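Local coordinates for protein 2-hydroxyethylphosphonate dioxygenase (Streptomyces viridochromogenes, PDB 4YAR) that converts 2-hydroxyethylphosphonate and dioxygen to hydroxymethylphosphonate and formate, using non-heme iron, on the route to the herbicidal antibiotic bialaphos, at residues S57-P60 / S61-A64; W416-L419 / T420-E424. The protein carries 1 engineered substitution. All coordinates share one frame; numbering follows the deposited sequence.

Contact 1. Residues S57-P60 / S61-A64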
ATOM      1  N   SER A  57     -21.907  -1.435 -24.313  1.00 28.58           N
ATOM      2  CA  SER A  57     -20.781  -2.277 -24.725  1.00 31.23           C
ATOM      3  C   SER A  57     -19.660  -2.456 -23.695  1.00 31.43           C
ATOM      4  O   SER A  57     -18.467  -2.342 -24.046  1.00 31.35           O
ATOM      5  CB  SER A  57     -20.225  -1.806 -26.062  1.00 30.74           C
ATOM      6  OG  SER A  57     -21.284  -1.460 -26.952  1.00 32.45           O
ATOM      7  N   VAL A  58     -20.046  -2.736 -22.445  1.00 30.95           N
ATOM      8  CA  VAL A  58     -19.101  -3.059 -21.362  1.00 35.33           C
ATOM      9  C   VAL A  58     -19.433  -4.376 -20.673  1.00 36.67           C
ATOM     10  O   VAL A  58     -20.519  -4.944 -20.838  1.00 34.22           O
ATOM     11  CB  VAL A  58     -18.966  -1.943 -20.278  1.00 38.11           C
ATOM     12  CG1 VAL A  58     -18.439  -0.654 -20.903  1.00 35.05           C
ATOM     13  CG2 VAL A  58     -20.266  -1.700 -19.497  1.00 36.78           C
ATOM     14  N   GLU A  59     -18.462  -4.850 -19.910  1.00 40.77           N
ATOM     15  CA  GLU A  59     -18.652  -6.011 -19.068  1.00 42.13           C
ATOM     16  C   GLU A  59     -19.419  -5.585 -17.830  1.00 40.80           C
ATOM     17  O   GLU A  59     -19.174  -4.513 -17.297  1.00 40.33           O
ATOM     18  CB  GLU A  59     -17.290  -6.608 -18.693  1.00 47.85           C
ATOM     19  CG  GLU A  59     -16.514  -7.134 -19.901  1.00 53.15           C
ATOM     20  CD  GLU A  59     -17.245  -8.267 -20.630  1.00 58.26           C
ATOM     21  OE1 GLU A  59     -17.547  -9.301 -19.997  1.00 60.41           O
ATOM     22  OE2 GLU A  59     -17.527  -8.122 -21.840  1.00 59.15           O
ATOM     23  N   PRO A  60     -20.347  -6.424 -17.345  1.00 43.21           N
ATOM     24  CA  PRO A  60     -21.149  -6.048 -16.202  1.00 41.36           C
ATOM     25  C   PRO A  60     -20.355  -5.510 -14.995  1.00 41.55           C
ATOM     26  O   PRO A  60     -20.839  -4.596 -14.294  1.00 35.63           O
ATOM     27  CB  PRO A  60     -21.895  -7.339 -15.870  1.00 46.85           C
ATOM     28  CG  PRO A  60     -22.077  -7.994 -17.192  1.00 46.36           C
ATOM     29  CD  PRO A  60     -20.789  -7.711 -17.922  1.00 46.31           C
ATOM     30  N   SER A  61     -19.155  -6.044 -14.783  1.00 38.33           N
ATOM     31  CA  SER A  61     -18.250  -5.607 -13.683  1.00 41.40           C
ATOM     32  C   SER A  61     -17.693  -4.190 -13.836  1.00 39.70           C
ATOM     33  O   SER A  61     -17.176  -3.569 -12.874  1.00 37.82           O
ATOM     34  CB  SER A  61     -17.068  -6.568 -13.613  1.00 40.20           C
ATOM     35  OG  SER A  61     -16.297  -6.517 -14.799  1.00 43.57           O
ATOM     36  N   GLN A  62     -17.752  -3.667 -15.055  1.00 39.04           N
ATOM     37  CA  GLN A  62     -17.385  -2.293 -15.254  1.00 34.85           C
ATOM     38  C   GLN A  62     -18.475  -1.342 -14.774  1.00 36.81           C
ATOM     39  O   GLN A  62     -18.242  -0.141 -14.695  1.00 34.40           O
ATOM     40  CB  GLN A  62     -17.103  -2.062 -16.724  1.00 33.55           C
ATOM     41  CG  GLN A  62     -15.902  -2.839 -17.224  1.00 35.22           C
ATOM     42  CD  GLN A  62     -15.620  -2.610 -18.695  1.00 35.37           C
ATOM     43  OE1 GLN A  62     -16.172  -3.281 -19.561  1.00 34.40           O
ATOM     44  NE2 GLN A  62     -14.726  -1.690 -18.982  1.00 39.05           N
ATOM     45  N   LEU A  63     -19.681  -1.848 -14.486  1.00 34.15           N
ATOM     46  CA  LEU A  63     -20.710  -1.012 -13.881  1.00 34.08           C
ATOM     47  C   LEU A  63     -20.940  -1.338 -12.413  1.00 35.22           C
ATOM     48  O   LEU A  63     -21.754  -0.682 -11.745  1.00 39.91           O
ATOM     49  CB  LEU A  63     -22.058  -1.187 -14.621  1.00 33.00           C
ATOM     50  CG  LEU A  63     -22.033  -0.856 -16.101  1.00 34.08           C
ATOM     51  CD1 LEU A  63     -23.341  -1.240 -16.819  1.00 34.31           C
ATOM     52  CD2 LEU A  63     -21.801   0.621 -16.249  1.00 27.80           C
ATOM     53  N   ALA A  64     -20.264  -2.366 -11.923  1.00 36.59           N
ATOM     54  CA  ALA A  64     -20.474  -2.873 -10.549  1.00 39.72           C
ATOM     55  C   ALA A  64     -19.995  -1.944  -9.453  1.00 39.73           C
ATOM     56  O   ALA A  64     -18.876  -1.408  -9.522  1.00 43.82           O
ATOM     57  CB  ALA A  64     -19.776  -4.211 -10.392  1.00 40.48           C
TER
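Q62 runs its side chain back along V58 and E59, and its amide oxygen is the part that does the touching. OE1 takes the backbone N-H of E59, with N to OE1 at 2.8 Å and an N-H...O angle of 164°. The donor lies in the amide plane on a lone pair, which should help set the rotation of the amide. With CG beside its own backbone N and the chain extended beyond it (chi2 180°), Q62 brings OE1 to that N-H. The exchange is reciprocal: Q62 N bonds to E59 O at 2.8 Å, the donor standing well above the carbonyl plane. L63 N then bonds to P60 O at 3.0 Å. Together these two backbone bonds make overlapping type I turns, with P60 and S61 at the corners of the E59-Q62 turn and S61 and Q62 at those of the P60-L63 turn.

Apolar groups fill in around the bonded amide. V58 crosses Q62 at a slant, its CB only 3.2 Å from Q62 OE1, while E59 CB approaches the same oxygen to 3.6 Å. The rest of E59 bends at chi2 and its end leads away. On another branch, V58 CG2 meets L63 CG at 3.9 Å, and these two buried side chains cross at about a right angle. V58 thus spends one methyl on the leucine while its CB and other methyl lie against the glutamine.

All this belongs to the first Cro/C1-type helix-turn-helix region. Helix 49-55 ends in a Schellman motif with S57, at positive phi, as its C-prime residue, and the turns follow at once. V58 and Q62 rest on W11 of helix 5-15, L63 touches L52 of helix 49-55, and the chain goes on toward strand 73-76.

Contact 2. Residues W416-L419 / T420-E424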
ATOM      1  N   TRP A 416      -0.723  11.674  -4.992  1.00 19.72           N
ATOM      2  CA  TRP A 416      -0.179  12.988  -4.631  1.00 20.09           C
ATOM      3  C   TRP A 416       0.447  13.693  -5.789  1.00 21.28           C
ATOM      4  O   TRP A 416       0.261  14.934  -5.994  1.00 21.02           O
ATOM      5  CB  TRP A 416       0.748  12.938  -3.411  1.00 20.63           C
ATOM      6  CG  TRP A 416       0.035  12.769  -2.130  1.00 18.92           C
ATOM      7  CD1 TRP A 416       0.068  11.689  -1.298  1.00 23.43           C
ATOM      8  CD2 TRP A 416      -0.882  13.701  -1.529  1.00 21.39           C
ATOM      9  NE1 TRP A 416      -0.754  11.894  -0.209  1.00 24.03           N
ATOM     10  CE2 TRP A 416      -1.357  13.114  -0.327  1.00 22.87           C
ATOM     11  CE3 TRP A 416      -1.334  14.982  -1.881  1.00 21.07           C
ATOM     12  CZ2 TRP A 416      -2.250  13.772   0.522  1.00 26.60           C
ATOM     13  CZ3 TRP A 416      -2.254  15.640  -1.027  1.00 22.72           C
ATOM     14  CH2 TRP A 416      -2.701  15.014   0.141  1.00 26.21           C
ATOM     15  N   LEU A 417       1.175  12.926  -6.606  1.00 22.61           N
ATOM     16  CA  LEU A 417       1.786  13.532  -7.787  1.00 20.74           C
ATOM     17  C   LEU A 417       0.726  14.094  -8.702  1.00 20.35           C
ATOM     18  O   LEU A 417       0.798  15.211  -9.197  1.00 20.20           O
ATOM     19  CB  LEU A 417       2.658  12.490  -8.493  1.00 21.92           C
ATOM     20  CG  LEU A 417       3.408  12.958  -9.742  1.00 21.96           C
ATOM     21  CD1 LEU A 417       4.655  13.699  -9.334  1.00 22.10           C
ATOM     22  CD2 LEU A 417       3.787  11.760 -10.551  1.00 23.88           C
ATOM     23  N   GLU A 418      -0.337  13.352  -8.956  1.00 18.34           N
ATOM     24  CA  GLU A 418      -1.405  13.850  -9.798  1.00 17.77           C
ATOM     25  C   GLU A 418      -2.189  14.995  -9.161  1.00 18.03           C
ATOM     26  O   GLU A 418      -2.651  15.890  -9.853  1.00 17.22           O
ATOM     27  CB  GLU A 418      -2.354  12.686 -10.116  1.00 17.93           C
ATOM     28  CG  GLU A 418      -3.586  13.041 -10.869  1.00 19.42           C
ATOM     29  CD  GLU A 418      -3.392  13.397 -12.338  1.00 20.76           C
ATOM     30  OE1 GLU A 418      -2.375  13.050 -12.941  1.00 20.09           O
ATOM     31  OE2 GLU A 418      -4.378  13.918 -12.912  1.00 25.36           O
ATOM     32  N   LEU A 419      -2.360  14.986  -7.839  1.00 17.29           N
ATOM     33  CA  LEU A 419      -3.193  15.976  -7.226  1.00 17.13           C
ATOM     34  C   LEU A 419      -2.520  17.319  -7.263  1.00 17.93           C
ATOM     35  O   LEU A 419      -3.201  18.333  -7.340  1.00 17.82           O
ATOM     36  CB  LEU A 419      -3.513  15.589  -5.760  1.00 17.01           C
ATOM     37  CG  LEU A 419      -4.576  14.488  -5.695  1.00 18.54           C
ATOM     38  CD1 LEU A 419      -4.595  13.950  -4.278  1.00 20.51           C
ATOM     39  CD2 LEU A 419      -5.949  14.995  -6.101  1.00 20.68           C
ATOM     40  N   THR A 420      -1.204  17.324  -7.234  1.00 18.85           N
ATOM     41  CA  THR A 420      -0.469  18.560  -7.497  1.00 23.34           C
ATOM     42  C   THR A 420      -0.591  19.109  -8.985  1.00 25.17           C
ATOM     43  O   THR A 420      -0.494  20.306  -9.212  1.00 31.50           O
ATOM     44  CB  THR A 420       0.955  18.456  -6.930  1.00 22.98           C
ATOM     45  OG1 THR A 420       1.694  17.371  -7.516  1.00 31.17           O
ATOM     46  CG2 THR A 420       0.916  18.223  -5.431  1.00 26.68           C
ATOM     47  N   ASN A 421      -0.905  18.253  -9.952  1.00 24.98           N
ATOM     48  CA  ASN A 421      -1.280  18.640 -11.366  1.00 22.76           C
ATOM     49  C   ASN A 421      -2.765  18.891 -11.607  1.00 28.05           C
ATOM     50  O   ASN A 421      -3.235  18.972 -12.758  1.00 27.90           O
ATOM     51  CB  ASN A 421      -0.841  17.512 -12.321  1.00 21.36           C
ATOM     52  CG  ASN A 421       0.672  17.483 -12.565  1.00 21.66           C
ATOM     53  OD1 ASN A 421       1.335  18.534 -12.588  1.00 20.43           O
ATOM     54  ND2 ASN A 421       1.213  16.309 -12.759  1.00 19.83           N
ATOM     55  N   THR A 422      -3.575  18.964 -10.569  1.00 27.23           N
ATOM     56  CA  THR A 422      -4.995  19.049 -10.790  1.00 28.54           C
ATOM     57  C   THR A 422      -5.470  20.475 -10.468  1.00 35.13           C
ATOM     58  O   THR A 422      -5.101  20.990  -9.401  1.00 30.10           O
ATOM     59  CB  THR A 422      -5.755  18.045  -9.917  1.00 31.62           C
ATOM     60  OG1 THR A 422      -5.305  16.706 -10.185  1.00 29.02           O
ATOM     61  CG2 THR A 422      -7.235  18.121 -10.209  1.00 33.27           C
ATOM     62  N   PHE A 423      -6.254  21.118 -11.386  1.00 34.65           N
ATOM     63  CA  PHE A 423      -6.993  22.372 -11.073  1.00 39.81           C
ATOM     64  C   PHE A 423      -7.959  22.073  -9.947  1.00 33.43           C
ATOM     65  O   PHE A 423      -8.843  21.224 -10.158  1.00 34.58           O
ATOM     66  CB  PHE A 423      -7.986  22.831 -12.189  1.00 49.49           C
ATOM     67  CG  PHE A 423      -7.383  23.210 -13.502  1.00 66.68           C
ATOM     68  CD1 PHE A 423      -6.309  24.046 -13.567  1.00 80.73           C
ATOM     69  CD2 PHE A 423      -7.965  22.792 -14.703  1.00 75.92           C
ATOM     70  CE1 PHE A 423      -5.755  24.420 -14.793  1.00 82.96           C
ATOM     71  CE2 PHE A 423      -7.420  23.164 -15.927  1.00 77.87           C
ATOM     72  CZ  PHE A 423      -6.312  23.978 -15.975  1.00 79.78           C
ATOM     73  N   GLU A 424      -7.888  22.795  -8.826  1.00 35.76           N
ATOM     74  CA  GLU A 424      -8.925  22.699  -7.772  1.00 38.17           C
ATOM     75  C   GLU A 424      -9.312  21.256  -7.549  1.00 29.92           C
ATOM     76  O   GLU A 424     -10.394  20.819  -7.917  1.00 25.89           O
ATOM     77  CB  GLU A 424     -10.180  23.500  -8.133  1.00 45.10           C
ATOM     78  CG  GLU A 424      -9.947  24.958  -8.559  1.00 55.20           C
ATOM     79  CD  GLU A 424      -9.540  25.870  -7.427  1.00 60.46           C
ATOM     80  OE1 GLU A 424      -9.162  25.358  -6.343  1.00 64.40           O
ATOM     81  OE2 GLU A 424      -9.598  27.106  -7.628  1.00 63.67           O
TER
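The carbonyl oxygen of E418 is gripped by two donors as the chain leaves helix 413-420. T422 OG1 gives its proton to E418 O at 2.8 Å, coming from above the carbonyl plane, 42° out of it. N421 N adds a weak bond to E418 O at 2.9 Å, bent to an N-H...O angle of 125°. T422 can do this because its hydroxyl sits beside its own backbone N (chi1 -58°), turned back to the helix end, while its methyl lies anti to that N. A further weak backbone bond runs from T422 N to L419 O at 3.3 Å.

Two residues earlier, T420 still makes a regular helical bond, its N to W416 O at 3.1 Å and nearly straight. Its OG1 leans over the same helix end, 2.9 Å from L417 O and 3.2 Å from W416 O; which of the two carbonyls receives the proton is not settled. R288 bonds to that OG1 through NH2 and weakly to L417 O through NH1, and N421 ND2 reaches D286 OD2, so the helix exit is tied to the 286-289 loop. Past T422 the chain runs on to E424, the N-cap of helix 425-430. The side chains of L419 and T422 touch P425 and T428 of that helix.

Chemically, this is a helix C-terminus where E418 O is met by the T422 hydroxyl and a weak N421 bond, and L419 O by a weak bond from T422 N. The partial negative charge usual at such an end probably also favours the guanidinium of R288.

Contact 1 and contact 2 come one after the other along the chain and do not touch: their centres are 28 Å apart and their nearest atoms about 20 Å. Contact 1 is a turn after helix 49-55, in the first helix-turn-helix region, whereas contact 2 is the C-terminal end of helix 413-420, joined to D286 and R288 in the loop after helix 270-283. Neither forms part of the iron site, whose H129 and H182 hold cadmium here. Helix 5-15, beside contact 1, is followed directly by K16, which binds the substrate in a site shared between dimer partners. A cadmium ion, not identified here with the iron site, lies about 10 Å from the A64 side chain.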